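Local coordinates for protein molinate hydrolase (Gulosibacter molinativorax, PDB 4UB9) that probably hydrolyses the thiocarbamate herbicide molinate as a zinc-dependent member of the amidohydrolase family, at residues 124-135 with 476-486. Sequence-based numbering, arbitrary orientation.
Sequences KVIEEAAQIALR and FHGLPLSPLVT
Three donors converge on Glu128 OE2, showing how one buried carboxylate can organise a largely irregular loop. The Thr486 hydroxyl OG1 donates to Glu128 OE2 at 2.6 Å, nearly in line with the C-O bond; the Thr486 amide arrives on the syn side, tilted out of the carboxylate plane, and the Leu484 N-H descends from above that plane, almost straight at 175°. Glu128 OE1 spends its syn lone pair on Val485 N, 2.8 Å away. With CG anti to the backbone N (chi1 177°), Glu128 carries its carboxylate off helix 122-135 into the turn 484-486, its CG passing beside the Pro480 ring. A glutamine here would probably set an NH2 against at least one of these N-H donors, leaving it without an acceptor and the 484-486 segment less firmly fixed.

One helical turn on, Gln131 OE1 accepts from Leu481 N at 2.9 Å, just past the cis peptide before Pro480, while its NE2 binds the carbonyl of Glu164. Arg135 grips Leu479 O side-on through NE (3.2 Å) and NH2 (3.0 Å), both from one face of that carbonyl. Apolar contacts complete the interface: Ile132 CD1 meets Thr486 CG2 tip to tip, while near the helix start Val125 crosses Leu484 and Val485 at about a right angle, beside Phe118 of helix 111-118.

Away from the zinc site, the contact ties helix 122-135, just before strand 138-143 of the amidohydrolase domain, to the loop after strand 472-473 through acceptors for loop amides and a cation for a carbonyl; the converging dipoles probably stabilise the buried negative charge of Glu128.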
loop_
_atom_site.group_PDB
_atom_site.type_symbol
_atom_site.label_atom_id
_atom_site.label_comp_id
_atom_site.label_asym_id
_atom_site.label_seq_id
_atom_site.Cartn_x
_atom_site.Cartn_y
_atom_site.Cartn_z
ATOM N N LYS A 124 27.804 -19.432 -5.137
ATOM C CA LYS A 124 27.798 -19.845 -6.564
ATOM C C LYS A 124 27.161 -18.811 -7.448
ATOM O O LYS A 124 27.553 -18.638 -8.590
ATOM C CB LYS A 124 27.078 -21.157 -6.744
ATOM C CG LYS A 124 27.888 -22.325 -6.244
ATOM C CD LYS A 124 27.183 -23.654 -6.439
ATOM C CE LYS A 124 28.104 -24.763 -5.985
ATOM N NZ LYS A 124 27.345 -25.963 -5.569
ATOM N N VAL A 125 26.157 -18.122 -6.912
ATOM C CA VAL A 125 25.548 -17.018 -7.639
ATOM C C VAL A 125 26.633 -15.965 -7.910
ATOM O O VAL A 125 26.724 -15.373 -8.991
ATOM C CB VAL A 125 24.418 -16.366 -6.842
ATOM C CG1 VAL A 125 23.935 -15.069 -7.495
ATOM C CG2 VAL A 125 23.281 -17.339 -6.691
ATOM N N ILE A 126 27.436 -15.708 -6.888
ATOM C CA ILE A 126 28.461 -14.690 -6.972
ATOM C C ILE A 126 29.527 -15.119 -7.992
ATOM O O ILE A 126 29.980 -14.332 -8.811
ATOM C CB ILE A 126 29.076 -14.419 -5.595
ATOM C CG1 ILE A 126 28.073 -13.646 -4.745
ATOM C CG2 ILE A 126 30.364 -13.601 -5.720
ATOM C CD1 ILE A 126 28.473 -13.500 -3.295
ATOM N N GLU A 127 29.922 -16.385 -7.938
ATOM C CA GLU A 127 30.898 -16.927 -8.931
ATOM C C GLU A 127 30.362 -16.832 -10.347
ATOM O O GLU A 127 31.044 -16.332 -11.239
ATOM C CB GLU A 127 31.306 -18.348 -8.607
ATOM C CG GLU A 127 32.166 -18.389 -7.350
ATOM C CD GLU A 127 32.311 -19.777 -6.734
ATOM O OE1 GLU A 127 31.817 -20.760 -7.338
ATOM O OE2 GLU A 127 32.925 -19.876 -5.639
ATOM N N GLU A 128 29.132 -17.253 -10.536
ATOM C CA GLU A 128 28.456 -17.112 -11.856
ATOM C C GLU A 128 28.524 -15.650 -12.358
ATOM O O GLU A 128 28.841 -15.386 -13.520
ATOM C CB GLU A 128 26.990 -17.547 -11.786
ATOM C CG GLU A 128 26.195 -17.376 -13.076
ATOM C CD GLU A 128 24.706 -17.690 -12.946
ATOM O OE1 GLU A 128 24.154 -17.479 -11.846
ATOM O OE2 GLU A 128 24.062 -18.141 -13.929
ATOM N N ALA A 129 28.226 -14.693 -11.465
ATOM C CA ALA A 129 28.230 -13.275 -11.854
ATOM C C ALA A 129 29.648 -12.800 -12.205
ATOM O O ALA A 129 29.845 -12.021 -13.145
ATOM C CB ALA A 129 27.659 -12.415 -10.760
ATOM N N ALA A 130 30.629 -13.296 -11.456
ATOM C CA ALA A 130 32.034 -12.991 -11.748
ATOM C C ALA A 130 32.459 -13.551 -13.122
ATOM O O ALA A 130 33.263 -12.965 -13.840
ATOM C CB ALA A 130 32.921 -13.558 -10.671
ATOM N N GLN A 131 31.908 -14.706 -13.467
ATOM C CA GLN A 131 32.180 -15.340 -14.773
ATOM C C GLN A 131 31.546 -14.557 -15.892
ATOM O O GLN A 131 32.111 -14.442 -16.968
ATOM C CB GLN A 131 31.690 -16.776 -14.793
ATOM C CG GLN A 131 32.537 -17.658 -13.911
ATOM C CD GLN A 131 31.913 -19.027 -13.680
ATOM O OE1 GLN A 131 31.026 -19.457 -14.387
ATOM N NE2 GLN A 131 32.388 -19.687 -12.673
ATOM N N ILE A 132 30.369 -14.017 -15.634
ATOM C CA ILE A 132 29.719 -13.179 -16.613
ATOM C C ILE A 132 30.476 -11.869 -16.845
ATOM O O ILE A 132 30.518 -11.355 -17.944
ATOM C CB ILE A 132 28.282 -12.904 -16.208
ATOM C CG1 ILE A 132 27.486 -14.192 -16.401
ATOM C CG2 ILE A 132 27.671 -11.781 -17.043
ATOM C CD1 ILE A 132 26.052 -14.099 -15.956
ATOM N N ALA A 133 31.113 -11.351 -15.808
ATOM C CA ALA A 133 31.953 -10.173 -15.981
ATOM C C ALA A 133 33.154 -10.538 -16.856
ATOM O O ALA A 133 33.473 -9.831 -17.805
ATOM C CB ALA A 133 32.412 -9.638 -14.646
ATOM N N LEU A 134 33.762 -11.672 -16.520
ATOM C CA LEU A 134 34.906 -12.217 -17.248
ATOM C C LEU A 134 34.594 -12.447 -18.740
ATOM O O LEU A 134 35.388 -12.103 -19.633
ATOM C CB LEU A 134 35.371 -13.501 -16.623
ATOM C CG LEU A 134 36.680 -14.084 -17.157
ATOM C CD1 LEU A 134 37.815 -13.085 -17.127
ATOM C CD2 LEU A 134 37.076 -15.329 -16.370
ATOM N N ARG A 135 33.392 -12.937 -18.999
ATOM C CA ARG A 135 32.884 -13.087 -20.368
ATOM C C ARG A 135 32.876 -11.784 -21.158
ATOM O O ARG A 135 33.078 -11.777 -22.349
ATOM C CB ARG A 135 31.476 -13.610 -20.358
ATOM C CG ARG A 135 31.011 -14.109 -21.705
ATOM C CD ARG A 135 29.566 -13.764 -21.947
ATOM N NE ARG A 135 28.692 -14.776 -21.405
ATOM C CZ ARG A 135 27.484 -14.561 -20.856
ATOM N NH1 ARG A 135 26.994 -13.347 -20.657
ATOM N NH2 ARG A 135 26.758 -15.599 -20.455
ATOM N N PHE A 476 35.845 -17.811 -23.149
ATOM C CA PHE A 476 34.929 -16.839 -22.555
ATOM C C PHE A 476 33.502 -17.031 -23.035
ATOM O O PHE A 476 32.564 -16.840 -22.263
ATOM C CB PHE A 476 35.419 -15.385 -22.662
ATOM C CG PHE A 476 35.539 -14.862 -24.039
ATOM C CD1 PHE A 476 36.676 -15.121 -24.784
ATOM C CD2 PHE A 476 34.563 -14.044 -24.566
ATOM C CE1 PHE A 476 36.800 -14.622 -26.067
ATOM C CE2 PHE A 476 34.682 -13.531 -25.838
ATOM C CZ PHE A 476 35.801 -13.819 -26.594
ATOM N N HIS A 477 33.352 -17.536 -24.247
ATOM C CA HIS A 477 32.018 -17.835 -24.753
ATOM C C HIS A 477 31.327 -19.011 -24.055
ATOM O O HIS A 477 30.118 -19.116 -24.082
ATOM C CB HIS A 477 32.036 -18.056 -26.259
ATOM C CG HIS A 477 32.142 -16.780 -27.024
ATOM N ND1 HIS A 477 33.206 -16.491 -27.853
ATOM C CD2 HIS A 477 31.344 -15.687 -27.036
ATOM C CE1 HIS A 477 33.053 -15.281 -28.356
ATOM N NE2 HIS A 477 31.932 -14.772 -27.876
ATOM N N GLY A 478 32.080 -19.882 -23.412
ATOM C CA GLY A 478 31.473 -20.968 -22.615
ATOM C C GLY A 478 31.090 -20.595 -21.166
ATOM O O GLY A 478 30.885 -21.478 -20.331
ATOM N N LEU A 479 31.070 -19.296 -20.844
ATOM C CA LEU A 479 30.794 -18.826 -19.471
ATOM C C LEU A 479 29.392 -18.335 -19.391
ATOM O O LEU A 479 28.905 -17.742 -20.330
ATOM C CB LEU A 479 31.702 -17.685 -19.069
ATOM C CG LEU A 479 33.180 -18.007 -18.951
ATOM C CD1 LEU A 479 33.953 -16.715 -18.734
ATOM C CD2 LEU A 479 33.461 -18.983 -17.828
ATOM N N PRO A 480 28.736 -18.541 -18.263
ATOM C CA PRO A 480 29.260 -19.156 -17.048
ATOM C C PRO A 480 29.241 -20.648 -17.160
ATOM O O PRO A 480 28.438 -21.202 -17.897
ATOM C CB PRO A 480 28.264 -18.690 -15.956
ATOM C CG PRO A 480 26.979 -18.555 -16.701
ATOM C CD PRO A 480 27.347 -18.067 -18.078
ATOM N N LEU A 481 30.093 -21.286 -16.385
ATOM C CA LEU A 481 30.272 -22.733 -16.466
ATOM C C LEU A 481 29.041 -23.506 -16.065
ATOM O O LEU A 481 28.720 -24.485 -16.699
ATOM C CB LEU A 481 31.436 -23.182 -15.585
ATOM C CG LEU A 481 32.826 -22.652 -16.045
ATOM C CD1 LEU A 481 33.903 -23.181 -15.098
ATOM C CD2 LEU A 481 33.147 -23.005 -17.496
ATOM N N SER A 482 28.356 -23.101 -15.000
ATOM C CA SER A 482 27.113 -23.777 -14.592
ATOM C C SER A 482 26.022 -22.779 -14.371
ATOM O O SER A 482 25.841 -22.272 -13.268
ATOM C CB SER A 482 27.296 -24.572 -13.320
ATOM O OG SER A 482 28.459 -25.361 -13.411
ATOM N N PRO A 483 25.266 -22.502 -15.421
ATOM C CA PRO A 483 24.216 -21.542 -15.227
ATOM C C PRO A 483 23.380 -21.865 -14.012
ATOM O O PRO A 483 22.969 -23.007 -13.817
ATOM C CB PRO A 483 23.392 -21.644 -16.524
ATOM C CG PRO A 483 24.404 -22.074 -17.563
ATOM C CD PRO A 483 25.328 -22.996 -16.809
ATOM N N LEU A 484 23.153 -20.834 -13.212
ATOM C CA LEU A 484 22.403 -20.965 -11.979
ATOM C C LEU A 484 21.275 -19.949 -12.028
ATOM O O LEU A 484 20.127 -20.313 -12.309
ATOM C CB LEU A 484 23.323 -20.781 -10.778
ATOM C CG LEU A 484 22.699 -20.983 -9.407
ATOM C CD1 LEU A 484 22.010 -22.338 -9.275
ATOM C CD2 LEU A 484 23.776 -20.842 -8.348
ATOM N N VAL A 485 21.577 -18.666 -11.819
ATOM C CA VAL A 485 20.507 -17.669 -12.000
ATOM C C VAL A 485 20.154 -17.510 -13.465
ATOM O O VAL A 485 18.992 -17.295 -13.799
ATOM C CB VAL A 485 20.662 -16.317 -11.225
ATOM C CG1 VAL A 485 21.894 -16.248 -10.383
ATOM C CG2 VAL A 485 20.472 -15.111 -12.098
ATOM N N THR A 486 21.146 -17.669 -14.337
ATOM C CA THR A 486 20.890 -17.551 -15.789
ATOM C C THR A 486 20.273 -18.783 -16.423
ATOM O O THR A 486 19.872 -18.732 -17.560
ATOM C CB THR A 486 22.143 -17.175 -16.602
ATOM O OG1 THR A 486 23.177 -18.136 -16.358
ATOM C CG2 THR A 486 22.568 -15.799 -16.228
#